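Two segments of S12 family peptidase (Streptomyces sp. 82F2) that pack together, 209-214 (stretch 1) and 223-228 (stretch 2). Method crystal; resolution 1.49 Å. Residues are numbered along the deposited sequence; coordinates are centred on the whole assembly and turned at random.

Stretch 1 209-214: SPAYSK
Stretch 2 (223-228) VHDVST

The two stretches form a short antiparallel β-ladder held mainly by backbone hydrogen bonds, extended at one end by a serine side chain that takes the place of a backbone acceptor, with a few separate apolar contacts and one bridging water completing the contact. Together they bury 469 Å², summed over both sides. Their end-to-end directions, CA 210 to 214 against CA 223 to 227, lie 139° apart, so the two touching parts run in broadly opposite directions; within them the bridged residues pair antiparallel.

Register follows from the nearest CA atoms: Tyr212 CA to Asp225 CA 4.8 Å, Ser213 CA to His224 CA 5.3 Å, and Lys214 CA to Val223 CA 4.7 Å. At the other end Ala211 CA lies 4.7 Å from Ser227 CA. Strand geometry is confined to 212-213 and 224-225, with phi/psi of -125/142 for Tyr212, -145/153 for Ser213, -121/142 for His224 and -80/109 for Asp225. Val226 (-111/25) and Ser227 (-55/-45) then leave the extended conformation.

Ser213 and His224 are the hydrogen-bonded pair: Ser213 N donates to His224 O at 3.0 Å (160° at the hydrogen), and His224 N donates to Ser213 O at 2.8 Å (156°). Tyr212 and Asp225 are the non-hydrogen-bonded pair, and beyond them Val226 N donates to Ala211 O at 2.8 Å (157°). The carbonyls also receive CA-H...O contacts: Tyr212 CA to His224 O 3.2 Å, Asp225 CA to Ala211 O 3.5 Å, and Val223 CA to Ser213 O 3.5 Å.

At the Ala211 end, Ala211 N donates to Ser227 OG at 2.9 Å (158°). Ser227, chi1 -55° (m), is positioned by Asp225, whose chi1 is -174° (t) and chi2 -36°: Ser227 OG donates to Asp225 OD1 at 2.7 Å, and Ser227 N donates to the same Asp225 OD1 at 3.0 Å (164°). The hydroxyl thus accepts from one stretch while donating within its own. Pro210, its ring C-gamma exo, packs beside this turn, with Pro210 CB 3.8 Å from Asp225 OD2.

Tyr212 and Asp225 direct their side chains to one face of the sheet, Ser213 and His224 to the other. Tyr212 CB lies 3.9 Å from Val223 CG1, an apolar contact, with Val223 at chi1 173° (t); the Tyr212 ring follows with chi1 -59° (m) and chi2 -82°. Val226, chi1 -61° (m), sets CG2 4.2 Å from Ala211 CB and 3.8 Å from Ser213 CB.

Lys214 (-95/-7) has chi1 -65° (m) and chi2 to chi4 all t, an extended chain that carries its CE to 3.9 Å from Val223 CG2. Its CA-to-CB bond points away from the other stretch, yet the aliphatic part still makes van der Waals contact. His224 adopts chi1 -55° (m) and chi2 -94°, presenting its ring edge to Ser213 O and Lys214 O. A water donates to Lys214 O at 2.6 Å and hydrogen-bonds His224 NE2 at 2.9 Å, linking the stretches beyond the ladder.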

# COMPACT_ATOMS: atom_id res chain seq x y z
N SER A 209 -2.35 -19.21 0.79
CA SER A 209 -3.04 -19.72 1.94
C SER A 209 -4.31 -18.88 2.13
O SER A 209 -4.43 -17.81 1.56
CB SER A 209 -2.14 -19.61 3.17
OG SER A 209 -1.02 -20.48 3.05
N PRO A 210 -5.22 -19.35 2.98
CA PRO A 210 -6.42 -18.54 3.24
C PRO A 210 -6.07 -17.23 3.94
O PRO A 210 -4.98 -17.08 4.50
CB PRO A 210 -7.25 -19.43 4.17
CG PRO A 210 -6.74 -20.82 3.97
CD PRO A 210 -5.27 -20.64 3.70
N ALA A 211 -7.01 -16.29 3.93
CA ALA A 211 -6.88 -15.02 4.63
C ALA A 211 -8.02 -14.93 5.64
O ALA A 211 -9.15 -15.25 5.31
CB ALA A 211 -6.97 -13.87 3.64
N TYR A 212 -7.71 -14.50 6.86
CA TYR A 212 -8.66 -14.54 7.95
C TYR A 212 -8.86 -13.18 8.61
O TYR A 212 -7.90 -12.42 8.80
CB TYR A 212 -8.19 -15.52 9.03
CG TYR A 212 -7.98 -16.94 8.57
CD1 TYR A 212 -9.06 -17.81 8.46
CD2 TYR A 212 -6.72 -17.41 8.25
CE1 TYR A 212 -8.87 -19.12 8.06
CE2 TYR A 212 -6.52 -18.72 7.84
CZ TYR A 212 -7.60 -19.57 7.75
OH TYR A 212 -7.41 -20.88 7.36
N SER A 213 -10.11 -12.89 8.98
CA SER A 213 -10.48 -11.65 9.64
C SER A 213 -11.57 -11.85 10.66
O SER A 213 -12.37 -12.78 10.55
CB SER A 213 -10.97 -10.65 8.59
OG SER A 213 -11.26 -9.38 9.15
N LYS A 214 -11.60 -10.99 11.67
CA LYS A 214 -12.74 -10.94 12.58
C LYS A 214 -13.80 -9.89 12.20
O LYS A 214 -14.86 -9.88 12.78
CB LYS A 214 -12.27 -10.74 14.02
CG LYS A 214 -11.46 -11.93 14.53
CD LYS A 214 -10.97 -11.75 15.96
CE LYS A 214 -10.19 -12.96 16.42
NZ LYS A 214 -9.60 -12.76 17.78
N VAL A 223 -14.07 -15.76 13.60
CA VAL A 223 -13.10 -15.62 12.53
C VAL A 223 -13.74 -16.05 11.21
O VAL A 223 -14.44 -17.06 11.14
CB VAL A 223 -11.86 -16.43 12.83
CG1 VAL A 223 -10.89 -16.44 11.65
CG2 VAL A 223 -11.17 -15.88 14.04
N HIS A 224 -13.46 -15.28 10.16
CA HIS A 224 -14.02 -15.50 8.83
C HIS A 224 -12.91 -15.72 7.84
O HIS A 224 -11.86 -15.06 7.91
CB HIS A 224 -14.79 -14.26 8.38
CG HIS A 224 -15.84 -13.82 9.34
ND1 HIS A 224 -17.16 -14.22 9.24
CD2 HIS A 224 -15.77 -13.03 10.43
CE1 HIS A 224 -17.85 -13.68 10.23
NE2 HIS A 224 -17.03 -12.96 10.97
N ASP A 225 -13.15 -16.63 6.91
CA ASP A 225 -12.31 -16.77 5.73
C ASP A 225 -12.70 -15.70 4.73
O ASP A 225 -13.78 -15.75 4.11
CB ASP A 225 -12.49 -18.15 5.12
CG ASP A 225 -11.55 -18.41 3.98
OD1 ASP A 225 -11.25 -17.46 3.22
OD2 ASP A 225 -11.08 -19.58 3.87
N VAL A 226 -11.81 -14.73 4.58
CA VAL A 226 -12.05 -13.57 3.74
C VAL A 226 -11.15 -13.57 2.51
O VAL A 226 -10.89 -12.52 1.91
CB VAL A 226 -11.89 -12.24 4.54
CG1 VAL A 226 -12.88 -12.18 5.66
CG2 VAL A 226 -10.48 -12.07 5.09
N SER A 227 -10.72 -14.75 2.10
CA SER A 227 -9.79 -14.86 0.98
C SER A 227 -10.32 -14.18 -0.27
O SER A 227 -9.57 -13.47 -0.95
CB SER A 227 -9.47 -16.33 0.69
OG SER A 227 -8.97 -17.00 1.85
N THR A 228 -11.59 -14.41 -0.59
CA THR A 228 -12.18 -13.86 -1.79
C THR A 228 -13.01 -12.61 -1.51
O THR A 228 -13.82 -12.57 -0.60
CB THR A 228 -13.06 -14.90 -2.50
OG1 THR A 228 -14.08 -15.36 -1.59
CG2 THR A 228 -12.22 -16.07 -2.96
O HOH W 1 -16.61 -11.59 13.52